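Local atomic coordinates of uncharacterized protein (Desulfotomaculum acetoxidans, PDB entry 3U4Y), a protein that is of unknown function but folds as a seven-bladed beta-propeller of the lactonase family type. Residues 19-24 against 33-38; 96-101 against 113-118; 241-246 against 259-264. One frame throughout, in Å; residues are numbered along the deposited sequence.

Contact 1 of 3, residues 19-24 against 33-38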
ATOM      1  N   LEU A  19       1.845 -13.080 -14.753  1.00 39.36           N
ATOM      2  CA  LEU A  19       0.773 -13.577 -15.598  1.00 35.17           C
ATOM      3  C   LEU A  19       0.074 -12.390 -16.220  1.00 38.83           C
ATOM      4  O   LEU A  19      -0.853 -12.546 -17.002  1.00 41.21           O
ATOM      5  CB  LEU A  19      -0.214 -14.418 -14.799  1.00 32.95           C
ATOM      6  CG  LEU A  19       0.460 -15.556 -14.043  1.00 34.52           C
ATOM      7  CD1 LEU A  19      -0.507 -16.692 -13.775  1.00 35.29           C
ATOM      8  CD2 LEU A  19       1.644 -16.039 -14.836  1.00 33.89           C
ATOM      9  N   ARG A  20       0.548 -11.200 -15.875  1.00 39.60           N
ATOM     10  CA  ARG A  20      -0.071  -9.970 -16.332  1.00 38.05           C
ATOM     11  C   ARG A  20      -1.576 -10.058 -16.062  1.00 39.78           C
ATOM     12  O   ARG A  20      -2.416  -9.778 -16.908  1.00 46.07           O
ATOM     13  CB  ARG A  20       0.298  -9.722 -17.790  1.00 33.09           C
ATOM     14  CG  ARG A  20       1.818  -9.733 -17.999  1.00 44.38           C
ATOM     15  CD  ARG A  20       2.224  -9.036 -19.280  1.00 63.86           C
ATOM     16  NE  ARG A  20       3.613  -8.584 -19.263  1.00 77.92           N
ATOM     17  CZ  ARG A  20       4.105  -7.680 -20.109  1.00 89.71           C
ATOM     18  NH1 ARG A  20       3.311  -7.133 -21.020  1.00 94.72           N
ATOM     19  NH2 ARG A  20       5.379  -7.311 -20.045  1.00 90.51           N
ATOM     20  N   ARG A  21      -1.892 -10.429 -14.829  1.00 38.82           N
ATOM     21  CA  ARG A  21      -3.240 -10.791 -14.432  1.00 41.84           C
ATOM     22  C   ARG A  21      -3.560 -10.215 -13.038  1.00 42.37           C
ATOM     23  O   ARG A  21      -2.670  -9.706 -12.356  1.00 41.56           O
ATOM     24  CB  ARG A  21      -3.330 -12.322 -14.429  1.00 32.38           C
ATOM     25  CG  ARG A  21      -4.691 -12.882 -14.164  1.00 37.18           C
ATOM     26  CD  ARG A  21      -4.697 -14.383 -14.299  1.00 38.37           C
ATOM     27  NE  ARG A  21      -3.984 -15.049 -13.221  1.00 37.51           N
ATOM     28  CZ  ARG A  21      -3.941 -16.369 -13.064  1.00 48.34           C
ATOM     29  NH1 ARG A  21      -3.268 -16.907 -12.060  1.00 60.06           N
ATOM     30  NH2 ARG A  21      -4.578 -17.163 -13.906  1.00 47.65           N
ATOM     31  N   ILE A  22      -4.829 -10.278 -12.637  1.00 32.12           N
ATOM     32  CA  ILE A  22      -5.249  -9.976 -11.274  1.00 26.93           C
ATOM     33  C   ILE A  22      -6.348 -10.965 -10.893  1.00 31.73           C
ATOM     34  O   ILE A  22      -7.055 -11.466 -11.750  1.00 30.55           O
ATOM     35  CB  ILE A  22      -5.848  -8.572 -11.148  1.00 31.45           C
ATOM     36  CG1 ILE A  22      -7.346  -8.625 -11.438  1.00 31.83           C
ATOM     37  CG2 ILE A  22      -5.172  -7.604 -12.082  1.00 36.38           C
ATOM     38  CD1 ILE A  22      -7.934  -7.300 -11.831  1.00 32.73           C
ATOM     39  N   SER A  23      -6.486 -11.242  -9.602  1.00 39.48           N
ATOM     40  CA  SER A  23      -7.505 -12.156  -9.100  1.00 34.13           C
ATOM     41  C   SER A  23      -8.294 -11.522  -7.971  1.00 35.07           C
ATOM     42  O   SER A  23      -7.756 -10.775  -7.168  1.00 44.18           O
ATOM     43  CB  SER A  23      -6.877 -13.442  -8.559  1.00 35.58           C
ATOM     44  OG  SER A  23      -6.213 -14.169  -9.566  1.00 40.81           O
ATOM     45  N   PHE A  24      -9.580 -11.829  -7.920  1.00 27.49           N
ATOM     46  CA  PHE A  24     -10.397 -11.498  -6.788  1.00 27.51           C
ATOM     47  C   PHE A  24     -10.553 -12.804  -6.063  1.00 40.32           C
ATOM     48  O   PHE A  24     -10.686 -13.842  -6.694  1.00 43.46           O
ATOM     49  CB  PHE A  24     -11.743 -10.988  -7.247  1.00 25.74           C
ATOM     50  CG  PHE A  24     -11.693  -9.637  -7.878  1.00 29.34           C
ATOM     51  CD1 PHE A  24     -11.772  -8.496  -7.109  1.00 35.63           C
ATOM     52  CD2 PHE A  24     -11.578  -9.499  -9.239  1.00 26.39           C
ATOM     53  CE1 PHE A  24     -11.747  -7.243  -7.694  1.00 37.54           C
ATOM     54  CE2 PHE A  24     -11.545  -8.247  -9.819  1.00 25.81           C
ATOM     55  CZ  PHE A  24     -11.636  -7.125  -9.049  1.00 24.15           C
ATOM     56  N   LEU A  33     -12.378 -15.863  -7.280  1.00 47.62           N
ATOM     57  CA  LEU A  33     -13.693 -15.334  -7.598  1.00 41.20           C
ATOM     58  C   LEU A  33     -13.812 -15.031  -9.081  1.00 42.92           C
ATOM     59  O   LEU A  33     -14.765 -15.445  -9.739  1.00 31.12           O
ATOM     60  CB  LEU A  33     -13.905 -14.026  -6.852  1.00 42.72           C
ATOM     61  CG  LEU A  33     -15.017 -13.989  -5.832  1.00 44.45           C
ATOM     62  CD1 LEU A  33     -14.885 -15.202  -4.940  1.00 45.29           C
ATOM     63  CD2 LEU A  33     -14.879 -12.707  -5.054  1.00 46.27           C
ATOM     64  N   ASN A  34     -12.853 -14.251  -9.575  1.00 43.72           N
ATOM     65  CA  ASN A  34     -12.800 -13.824 -10.963  1.00 53.77           C
ATOM     66  C   ASN A  34     -11.336 -13.554 -11.286  1.00 55.46           C
ATOM     67  O   ASN A  34     -10.630 -12.982 -10.467  1.00 60.84           O
ATOM     68  CB  ASN A  34     -13.602 -12.535 -11.175  1.00 55.46           C
ATOM     69  CG  ASN A  34     -14.918 -12.530 -10.438  1.00 59.89           C
ATOM     70  OD1 ASN A  34     -15.936 -12.971 -10.965  1.00 47.62           O
ATOM     71  ND2 ASN A  34     -14.912 -11.999  -9.214  1.00 73.86           N
ATOM     72  N   GLN A  35     -10.876 -13.953 -12.470  1.00 48.67           N
ATOM     73  CA  GLN A  35      -9.510 -13.653 -12.876  1.00 41.42           C
ATOM     74  C   GLN A  35      -9.448 -12.892 -14.187  1.00 44.61           C
ATOM     75  O   GLN A  35      -9.701 -13.439 -15.265  1.00 62.64           O
ATOM     76  CB  GLN A  35      -8.678 -14.925 -12.979  1.00 41.71           C
ATOM     77  CG  GLN A  35      -8.239 -15.481 -11.657  1.00 39.82           C
ATOM     78  CD  GLN A  35      -7.324 -16.666 -11.818  1.00 54.15           C
ATOM     79  OE1 GLN A  35      -7.493 -17.470 -12.730  1.00 59.87           O
ATOM     80  NE2 GLN A  35      -6.333 -16.778 -10.940  1.00 67.75           N
ATOM     81  N   ILE A  36      -9.093 -11.624 -14.090  1.00 34.72           N
ATOM     82  CA  ILE A  36      -9.000 -10.774 -15.260  1.00 38.75           C
ATOM     83  C   ILE A  36      -7.578 -10.721 -15.797  1.00 36.31           C
ATOM     84  O   ILE A  36      -6.675 -10.340 -15.078  1.00 38.04           O
ATOM     85  CB  ILE A  36      -9.444  -9.361 -14.909  1.00 36.70           C
ATOM     86  CG1 ILE A  36     -10.901  -9.364 -14.460  1.00 40.46           C
ATOM     87  CG2 ILE A  36      -9.268  -8.452 -16.086  1.00 32.87           C
ATOM     88  CD1 ILE A  36     -11.480  -7.983 -14.341  1.00 43.49           C
ATOM     89  N   THR A  37      -7.385 -11.106 -17.058  1.00 46.56           N
ATOM     90  CA  THR A  37      -6.061 -11.090 -17.687  1.00 44.01           C
ATOM     91  C   THR A  37      -6.022 -10.047 -18.812  1.00 47.00           C
ATOM     92  O   THR A  37      -6.660 -10.226 -19.849  1.00 58.62           O
ATOM     93  CB  THR A  37      -5.688 -12.484 -18.272  1.00 44.06           C
ATOM     94  OG1 THR A  37      -5.844 -13.514 -17.281  1.00 33.70           O
ATOM     95  CG2 THR A  37      -4.248 -12.492 -18.796  1.00 44.94           C
ATOM     96  N   LEU A  38      -5.274  -8.965 -18.615  1.00 36.24           N
ATOM     97  CA  LEU A  38      -5.214  -7.889 -19.609  1.00 43.09           C
ATOM     98  C   LEU A  38      -3.876  -7.723 -20.348  1.00 48.30           C
ATOM     99  O   LEU A  38      -3.774  -6.902 -21.257  1.00 49.53           O
ATOM    100  CB  LEU A  38      -5.568  -6.548 -18.972  1.00 46.92           C
ATOM    101  CG  LEU A  38      -7.002  -6.336 -18.504  1.00 49.39           C
ATOM    102  CD1 LEU A  38      -7.074  -6.443 -16.998  1.00 36.00           C
ATOM    103  CD2 LEU A  38      -7.472  -4.965 -18.953  1.00 53.46           C
TER

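Contact 2 of 3, residues 96-101 against 113-118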
ATOM      1  N   GLN A  96     -12.361  10.211  -4.587  1.00 36.20           N
ATOM      2  CA  GLN A  96     -12.442  10.958  -5.838  1.00 39.51           C
ATOM      3  C   GLN A  96     -11.210  10.765  -6.736  1.00 43.67           C
ATOM      4  O   GLN A  96     -11.348  10.663  -7.950  1.00 48.12           O
ATOM      5  CB  GLN A  96     -12.690  12.443  -5.562  1.00 50.94           C
ATOM      6  CG  GLN A  96     -12.960  13.296  -6.790  1.00 61.83           C
ATOM      7  CD  GLN A  96     -13.413  14.714  -6.433  1.00 69.91           C
ATOM      8  OE1 GLN A  96     -13.642  15.034  -5.257  1.00 61.80           O
ATOM      9  NE2 GLN A  96     -13.549  15.570  -7.452  1.00 73.88           N
ATOM     10  N   PHE A  97     -10.017  10.711  -6.137  1.00 49.19           N
ATOM     11  CA  PHE A  97      -8.753  10.576  -6.884  1.00 41.96           C
ATOM     12  C   PHE A  97      -7.878   9.412  -6.461  1.00 40.91           C
ATOM     13  O   PHE A  97      -7.903   8.980  -5.310  1.00 31.16           O
ATOM     14  CB  PHE A  97      -7.897  11.824  -6.740  1.00 30.73           C
ATOM     15  CG  PHE A  97      -8.549  13.053  -7.238  1.00 33.45           C
ATOM     16  CD1 PHE A  97      -8.622  13.306  -8.590  1.00 36.32           C
ATOM     17  CD2 PHE A  97      -9.093  13.960  -6.357  1.00 31.74           C
ATOM     18  CE1 PHE A  97      -9.225  14.442  -9.045  1.00 42.40           C
ATOM     19  CE2 PHE A  97      -9.700  15.103  -6.809  1.00 32.39           C
ATOM     20  CZ  PHE A  97      -9.765  15.346  -8.148  1.00 41.88           C
ATOM     21  N   ALA A  98      -7.078   8.936  -7.409  1.00 38.56           N
ATOM     22  CA  ALA A  98      -6.069   7.916  -7.156  1.00 26.60           C
ATOM     23  C   ALA A  98      -4.747   8.561  -7.445  1.00 26.03           C
ATOM     24  O   ALA A  98      -4.630   9.292  -8.423  1.00 28.24           O
ATOM     25  CB  ALA A  98      -6.263   6.736  -8.076  1.00 27.18           C
ATOM     26  N   VAL A  99      -3.749   8.313  -6.599  1.00 34.10           N
ATOM     27  CA  VAL A  99      -2.438   8.919  -6.805  1.00 33.22           C
ATOM     28  C   VAL A  99      -1.345   7.869  -6.902  1.00 36.90           C
ATOM     29  O   VAL A  99      -1.315   6.905  -6.124  1.00 35.79           O
ATOM     30  CB  VAL A  99      -2.085   9.929  -5.724  1.00 25.82           C
ATOM     31  CG1 VAL A  99      -0.771  10.542  -6.047  1.00 34.95           C
ATOM     32  CG2 VAL A  99      -3.129  11.014  -5.656  1.00 24.96           C
ATOM     33  N   THR A 100      -0.455   8.067  -7.873  1.00 31.25           N
ATOM     34  CA  THR A 100       0.527   7.055  -8.220  1.00 33.30           C
ATOM     35  C   THR A 100       1.945   7.577  -8.174  1.00 40.17           C
ATOM     36  O   THR A 100       2.228   8.725  -8.505  1.00 46.83           O
ATOM     37  CB  THR A 100       0.302   6.537  -9.633  1.00 40.51           C
ATOM     38  OG1 THR A 100      -1.084   6.649  -9.957  1.00 47.55           O
ATOM     39  CG2 THR A 100       0.732   5.095  -9.734  1.00 36.31           C
ATOM     40  N   VAL A 101       2.847   6.697  -7.787  1.00 34.68           N
ATOM     41  CA  VAL A 101       4.233   7.060  -7.695  1.00 35.45           C
ATOM     42  C   VAL A 101       5.045   6.194  -8.664  1.00 39.48           C
ATOM     43  O   VAL A 101       4.592   5.135  -9.111  1.00 35.45           O
ATOM     44  CB  VAL A 101       4.690   6.964  -6.222  1.00 42.18           C
ATOM     45  CG1 VAL A 101       6.059   6.291  -6.079  1.00 53.33           C
ATOM     46  CG2 VAL A 101       4.666   8.344  -5.603  1.00 33.78           C
ATOM     47  N   TYR A 113      -5.334  10.883 -10.723  1.00 44.04           N
ATOM     48  CA  TYR A 113      -6.288  10.351 -11.679  1.00 40.68           C
ATOM     49  C   TYR A 113      -7.723  10.517 -11.165  1.00 41.54           C
ATOM     50  O   TYR A 113      -8.031  10.059 -10.063  1.00 41.65           O
ATOM     51  CB  TYR A 113      -5.945   8.880 -11.881  1.00 35.95           C
ATOM     52  CG  TYR A 113      -7.009   8.041 -12.534  1.00 46.01           C
ATOM     53  CD1 TYR A 113      -7.069   7.901 -13.919  1.00 42.82           C
ATOM     54  CD2 TYR A 113      -7.937   7.359 -11.771  1.00 54.51           C
ATOM     55  CE1 TYR A 113      -8.036   7.119 -14.519  1.00 38.03           C
ATOM     56  CE2 TYR A 113      -8.913   6.573 -12.366  1.00 61.18           C
ATOM     57  CZ  TYR A 113      -8.956   6.453 -13.739  1.00 48.05           C
ATOM     58  OH  TYR A 113      -9.930   5.666 -14.313  1.00 45.09           O
ATOM     59  N   SER A 114      -8.589  11.171 -11.950  1.00 34.43           N
ATOM     60  CA  SER A 114      -9.994  11.397 -11.553  1.00 34.99           C
ATOM     61  C   SER A 114     -10.917  10.212 -11.829  1.00 37.43           C
ATOM     62  O   SER A 114     -11.080   9.815 -12.971  1.00 56.97           O
ATOM     63  CB  SER A 114     -10.571  12.644 -12.234  1.00 34.95           C
ATOM     64  OG  SER A 114     -11.875  12.947 -11.743  1.00 32.15           O
ATOM     65  N   PHE A 115     -11.535   9.666 -10.788  1.00 32.20           N
ATOM     66  CA  PHE A 115     -12.452   8.538 -10.934  1.00 43.83           C
ATOM     67  C   PHE A 115     -13.738   8.952 -11.633  1.00 55.73           C
ATOM     68  O   PHE A 115     -14.433   8.128 -12.235  1.00 61.50           O
ATOM     69  CB  PHE A 115     -12.834   8.003  -9.566  1.00 48.81           C
ATOM     70  CG  PHE A 115     -11.896   6.971  -9.023  1.00 55.91           C
ATOM     71  CD1 PHE A 115     -12.158   5.619  -9.197  1.00 54.94           C
ATOM     72  CD2 PHE A 115     -10.776   7.344  -8.298  1.00 57.43           C
ATOM     73  CE1 PHE A 115     -11.313   4.660  -8.678  1.00 49.87           C
ATOM     74  CE2 PHE A 115      -9.924   6.388  -7.774  1.00 49.47           C
ATOM     75  CZ  PHE A 115     -10.194   5.047  -7.967  1.00 47.19           C
ATOM     76  N   LEU A 116     -14.068  10.230 -11.511  1.00 60.98           N
ATOM     77  CA  LEU A 116     -15.276  10.763 -12.119  1.00 73.69           C
ATOM     78  C   LEU A 116     -15.044  10.924 -13.612  1.00 67.14           C
ATOM     79  O   LEU A 116     -15.822  10.435 -14.434  1.00 66.45           O
ATOM     80  CB  LEU A 116     -15.614  12.112 -11.490  1.00 88.68           C
ATOM     81  CG  LEU A 116     -14.988  12.297 -10.100  1.00101.50           C
ATOM     82  CD1 LEU A 116     -14.650  13.758  -9.843  1.00107.54           C
ATOM     83  CD2 LEU A 116     -15.873  11.727  -8.984  1.00 99.51           C
ATOM     84  N   LYS A 117     -13.947  11.601 -13.948  1.00 58.61           N
ATOM     85  CA  LYS A 117     -13.597  11.906 -15.326  1.00 45.90           C
ATOM     86  C   LYS A 117     -12.894  10.738 -15.993  1.00 48.62           C
ATOM     87  O   LYS A 117     -12.741  10.716 -17.215  1.00 62.12           O
ATOM     88  CB  LYS A 117     -12.709  13.144 -15.390  1.00 46.07           C
ATOM     89  CG  LYS A 117     -13.201  14.311 -14.542  1.00 60.04           C
ATOM     90  CD  LYS A 117     -12.560  15.621 -14.977  1.00 69.94           C
ATOM     91  CE  LYS A 117     -13.619  16.692 -15.209  1.00 81.59           C
ATOM     92  NZ  LYS A 117     -13.178  17.762 -16.154  1.00 86.02           N
ATOM     93  N   ASN A 118     -12.482   9.760 -15.192  1.00 44.52           N
ATOM     94  CA  ASN A 118     -11.808   8.560 -15.698  1.00 48.84           C
ATOM     95  C   ASN A 118     -10.501   8.874 -16.436  1.00 50.61           C
ATOM     96  O   ASN A 118     -10.061   8.075 -17.259  1.00 47.41           O
ATOM     97  CB  ASN A 118     -12.738   7.748 -16.610  1.00 57.76           C
ATOM     98  CG  ASN A 118     -13.914   7.125 -15.866  1.00 65.31           C
ATOM     99  OD1 ASN A 118     -13.954   5.916 -15.667  1.00 71.15           O
ATOM    100  ND2 ASN A 118     -14.882   7.946 -15.470  1.00 66.58           N
TER

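Contact 3 of 3, residues 241-246 against 259-264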
ATOM      1  N   SER A 241      11.196 -12.831   7.323  1.00 32.23           N
ATOM      2  CA  SER A 241      10.894 -14.125   7.944  1.00 28.68           C
ATOM      3  C   SER A 241       9.678 -14.105   8.854  1.00 38.55           C
ATOM      4  O   SER A 241       9.070 -15.149   9.123  1.00 39.58           O
ATOM      5  CB  SER A 241      12.095 -14.624   8.738  1.00 29.83           C
ATOM      6  OG  SER A 241      13.131 -15.053   7.864  1.00 46.66           O
ATOM      7  N   THR A 242       9.323 -12.918   9.331  1.00 37.02           N
ATOM      8  CA  THR A 242       8.272 -12.820  10.322  1.00 35.59           C
ATOM      9  C   THR A 242       7.251 -11.735  10.053  1.00 37.36           C
ATOM     10  O   THR A 242       7.494 -10.786   9.304  1.00 34.01           O
ATOM     11  CB  THR A 242       8.863 -12.524  11.712  1.00 37.53           C
ATOM     12  OG1 THR A 242       9.556 -11.272  11.683  1.00 32.38           O
ATOM     13  CG2 THR A 242       9.826 -13.607  12.128  1.00 45.01           C
ATOM     14  N   VAL A 243       6.097 -11.895  10.689  1.00 36.18           N
ATOM     15  CA  VAL A 243       5.256 -10.759  11.010  1.00 32.82           C
ATOM     16  C   VAL A 243       5.614 -10.347  12.417  1.00 26.26           C
ATOM     17  O   VAL A 243       5.798 -11.191  13.283  1.00 32.51           O
ATOM     18  CB  VAL A 243       3.794 -11.114  11.039  1.00 31.25           C
ATOM     19  CG1 VAL A 243       2.970  -9.839  11.239  1.00 32.63           C
ATOM     20  CG2 VAL A 243       3.421 -11.826   9.774  1.00 32.70           C
ATOM     21  N   ASP A 244       5.739  -9.048  12.627  1.00 21.83           N
ATOM     22  CA  ASP A 244       5.933  -8.485  13.950  1.00 29.95           C
ATOM     23  C   ASP A 244       4.687  -7.719  14.329  1.00 48.20           C
ATOM     24  O   ASP A 244       4.154  -6.959  13.528  1.00 57.27           O
ATOM     25  CB  ASP A 244       7.133  -7.535  13.961  1.00 13.29           C
ATOM     26  CG  ASP A 244       8.417  -8.262  13.735  1.00 25.27           C
ATOM     27  OD1 ASP A 244       8.409  -9.494  13.895  1.00 32.88           O
ATOM     28  OD2 ASP A 244       9.424  -7.628  13.386  1.00 30.19           O
ATOM     29  N   VAL A 245       4.204  -7.912  15.541  1.00  9.86           N
ATOM     30  CA  VAL A 245       3.136  -7.053  15.979  1.00 26.71           C
ATOM     31  C   VAL A 245       3.582  -6.108  17.097  1.00 21.13           C
ATOM     32  O   VAL A 245       4.277  -6.507  18.030  1.00 22.56           O
ATOM     33  CB  VAL A 245       1.858  -7.865  16.310  1.00 25.67           C
ATOM     34  CG1 VAL A 245       2.203  -9.321  16.515  1.00 26.68           C
ATOM     35  CG2 VAL A 245       1.125  -7.275  17.490  1.00 14.82           C
ATOM     36  N   PHE A 246       3.216  -4.839  16.958  1.00 19.54           N
ATOM     37  CA  PHE A 246       3.441  -3.862  18.010  1.00 29.74           C
ATOM     38  C   PHE A 246       2.121  -3.288  18.492  1.00 23.90           C
ATOM     39  O   PHE A 246       1.130  -3.332  17.795  1.00 25.79           O
ATOM     40  CB  PHE A 246       4.276  -2.702  17.496  1.00 36.63           C
ATOM     41  CG  PHE A 246       5.580  -3.104  16.898  1.00 45.61           C
ATOM     42  CD1 PHE A 246       5.621  -3.913  15.766  1.00 48.58           C
ATOM     43  CD2 PHE A 246       6.768  -2.638  17.438  1.00 36.72           C
ATOM     44  CE1 PHE A 246       6.831  -4.273  15.190  1.00 39.08           C
ATOM     45  CE2 PHE A 246       7.971  -2.985  16.874  1.00 35.83           C
ATOM     46  CZ  PHE A 246       8.007  -3.807  15.748  1.00 36.36           C
ATOM     47  N   LYS A 259       4.965  -9.262  19.907  1.00 35.41           N
ATOM     48  CA  LYS A 259       5.491 -10.553  19.497  1.00 38.82           C
ATOM     49  C   LYS A 259       5.646 -10.656  17.991  1.00 41.43           C
ATOM     50  O   LYS A 259       5.233  -9.777  17.238  1.00 39.74           O
ATOM     51  CB  LYS A 259       4.572 -11.666  19.968  1.00 37.79           C
ATOM     52  CG  LYS A 259       3.208 -11.597  19.342  1.00 43.37           C
ATOM     53  CD  LYS A 259       2.646 -12.991  19.179  1.00 58.82           C
ATOM     54  CE  LYS A 259       1.189 -12.954  18.778  1.00 69.50           C
ATOM     55  NZ  LYS A 259       0.381 -12.188  19.770  1.00 79.71           N
ATOM     56  N   SER A 260       6.241 -11.760  17.565  1.00 42.36           N
ATOM     57  CA  SER A 260       6.456 -12.031  16.156  1.00 32.24           C
ATOM     58  C   SER A 260       6.115 -13.467  15.878  1.00 28.59           C
ATOM     59  O   SER A 260       6.053 -14.284  16.789  1.00 39.17           O
ATOM     60  CB  SER A 260       7.906 -11.783  15.786  1.00 37.15           C
ATOM     61  OG  SER A 260       8.741 -11.909  16.924  1.00 52.74           O
ATOM     62  N   PHE A 261       5.851 -13.771  14.621  1.00 24.96           N
ATOM     63  CA  PHE A 261       5.667 -15.155  14.215  1.00 28.75           C
ATOM     64  C   PHE A 261       6.151 -15.265  12.792  1.00 30.85           C
ATOM     65  O   PHE A 261       6.094 -14.295  12.042  1.00 38.88           O
ATOM     66  CB  PHE A 261       4.220 -15.649  14.399  1.00 25.96           C
ATOM     67  CG  PHE A 261       3.186 -14.881  13.612  1.00 40.11           C
ATOM     68  CD1 PHE A 261       2.916 -15.204  12.288  1.00 48.53           C
ATOM     69  CD2 PHE A 261       2.447 -13.869  14.207  1.00 40.77           C
ATOM     70  CE1 PHE A 261       1.951 -14.507  11.564  1.00 47.81           C
ATOM     71  CE2 PHE A 261       1.484 -13.169  13.494  1.00 44.20           C
ATOM     72  CZ  PHE A 261       1.237 -13.490  12.167  1.00 48.09           C
ATOM     73  N   GLY A 262       6.680 -16.426  12.434  1.00 26.18           N
ATOM     74  CA  GLY A 262       7.267 -16.591  11.121  1.00 28.06           C
ATOM     75  C   GLY A 262       6.259 -17.064  10.096  1.00 33.80           C
ATOM     76  O   GLY A 262       5.511 -18.016  10.328  1.00 35.11           O
ATOM     77  N   HIS A 263       6.239 -16.410   8.946  1.00 31.30           N
ATOM     78  CA  HIS A 263       5.309 -16.816   7.910  1.00 37.99           C
ATOM     79  C   HIS A 263       5.788 -18.026   7.097  1.00 42.86           C
ATOM     80  O   HIS A 263       4.995 -18.692   6.431  1.00 36.38           O
ATOM     81  CB  HIS A 263       4.964 -15.642   7.009  1.00 36.63           C
ATOM     82  CG  HIS A 263       6.135 -14.793   6.637  1.00 34.58           C
ATOM     83  ND1 HIS A 263       7.304 -15.317   6.132  1.00 38.31           N
ATOM     84  CD2 HIS A 263       6.309 -13.449   6.674  1.00 33.07           C
ATOM     85  CE1 HIS A 263       8.151 -14.334   5.883  1.00 37.84           C
ATOM     86  NE2 HIS A 263       7.571 -13.189   6.201  1.00 28.87           N
ATOM     87  N   GLY A 264       7.080 -18.324   7.170  1.00 49.21           N
ATOM     88  CA  GLY A 264       7.628 -19.430   6.411  1.00 50.23           C
ATOM     89  C   GLY A 264       7.310 -19.282   4.937  1.00 51.92           C
ATOM     90  O   GLY A 264       6.872 -20.225   4.294  1.00 56.68           O
TER

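Contact 1 of 3, residues 19-24 against 33-38
Arg21 and Gln35 lie on the same face of the antiparallel pair formed by strands 21-26 and 32-37, and their flat ends cross obliquely, the guanidinium and amide planes 37° apart. Gln35 NE2 sits over the centre of the guanidinium, 3.2 Å from Arg21 CZ, while Leu19 CD1 lies over the rim of the opposite face. Arg21 gets there with CG anti to its backbone N and a bend at chi3 (71°); on the way its CD passes Thr37 OG1 at 3.3 Å. Gln35 runs extended beyond CG, and its amide N-H reaches in its own plane to Ser23 OG, 3.0 Å from NE2. Outside the pair, Glu16 takes both neighbours: a salt bridge to Arg21 and a hydrogen bond to Ser23. On the other face Ile22 and Ile36 lie side by side, pointing the same way, with Ile22 CD1 4.0 Å from Ile36 CB. Phe24 crosses Asn34 obliquely, ring and amide planes 77° apart, and Phe24 CB meets Leu33 CB at 3.7 Å; Ile67 of the next blade covers both Phe24 and Ile36. Ile22 N donates to Ile36 O (3.1 Å) in the carbonyl plane, and Phe24 N donates to Asn34 O (3.0 Å). This edge of a propeller blade is thus two-sided: a largely apolar face packs against the neighbouring blade, while on the polar face the charge of Glu16 probably offsets that of Arg21 and steadies the serine that receives the Gln35 amide.

Contact 2 of 3, residues 96-101 against 113-118
Phe115 has CG anti to its carbonyl carbon (chi1 -87°), which lays its ring alongside the 96-98 backbone with Gln96 O and Phe97 C at the ring edge. Tyr113 instead holds CG anti to its backbone N (chi1 164°), and Ala98 CB touches both rings, 3.7 Å from Phe115 CE2 and 4.1 Å from Tyr113 CD2. Phe97, with CG anti to the carbonyl carbon, sends its ring to the other face of the sheet, where CE1 reaches Ser114 CB at 3.9 Å and Gln96 CG lies over the rim of one ring face. Gln96 stretches out with CG anti to its N, and its side chain crosses that of Leu116 obliquely, CG and NE2 running beside Leu116 CD1 (Gln96 CG to CD1 3.5 Å). Three main-chain bonds fix the register. Tyr113 O accepts from Ala98 N in the carbonyl plane (3.0 Å), and Ala98 O accepts from Tyr113 N (2.9 Å). Beyond them, as the chain leaves strand 109-114, Phe115 N points to Gln96 O nearly along the C=O axis, 3.0 Å away and almost straight at 170°. Outside the pair, Tyr113 OH is hydrogen-bonded to Gln66 and its ring meets Phe120 edge-to-face, while Phe115 touches Val55 of the preceding blade. In this hairpin of a propeller blade, the short Ala98 side chain is met by both rings and the contact on that face is apolar; the phenol, buried with its ring, has its polar end satisfied by a glutamine from the adjacent blade.

Contact 3 of 3, residues 241-246 against 259-264
Val243, Phe261 and Val245 lose the most surface where strand 242-249 pairs antiparallel with strand 254-262. Val243 and Phe261 lie side by side on one face of the sheet, and Val243 CB stands over the phenyl ring in a CH-pi contact, 3.9 Å from the centroid and 21° off its normal. The ring reaches this position with CG in the crowded place between backbone N and carbonyl carbon (chi1 60°); Leu287 of the next blade touches both residues. Val245 also lies alongside its partner, CG1 3.8 Å from Lys259 CG. Its N-H runs nearly along the C=O axis to Lys259 O, 2.7 Å away and straight at 176°. At the other end His263 turns one ring face to the Ser241-Thr242 backbone, its CE1 3.3 Å from Ser241 C, and the backbone N-H of His263 donates to Ser241 O. The ring nitrogens bond to Thr239 and Leu265, so an alanine here would probably loosen the loop that follows the strand, having lost both bonds and the cover over the 241-242 backbone. Beside the mainly apolar face of Val243 and Phe261, Thr239 O at NE2 and Leu265 N at ND1 suggest a neutral imidazole protonated on NE2.

Overall arrangement
From the N terminus the chain meets contact 1 first, where 33-38 returns against 19-24 and closes the outer hairpin of a blade that strand 319-321, from near the C terminus, completes. Contact 2 then closes the hairpin between the second and third strands of the sheet 89-125, and contact 3 that between the third and fourth strands of the sheet 226-262. The three loops follow in series; none crosses or encloses another. Contacts 1 and 2 have centres about 21 Å apart, whereas contacts 2 and 3, about 34 Å apart, lie on opposite sides of the chain's centre. Each contact ties strands within its own blade, so the three mark separate positions round the propeller ring.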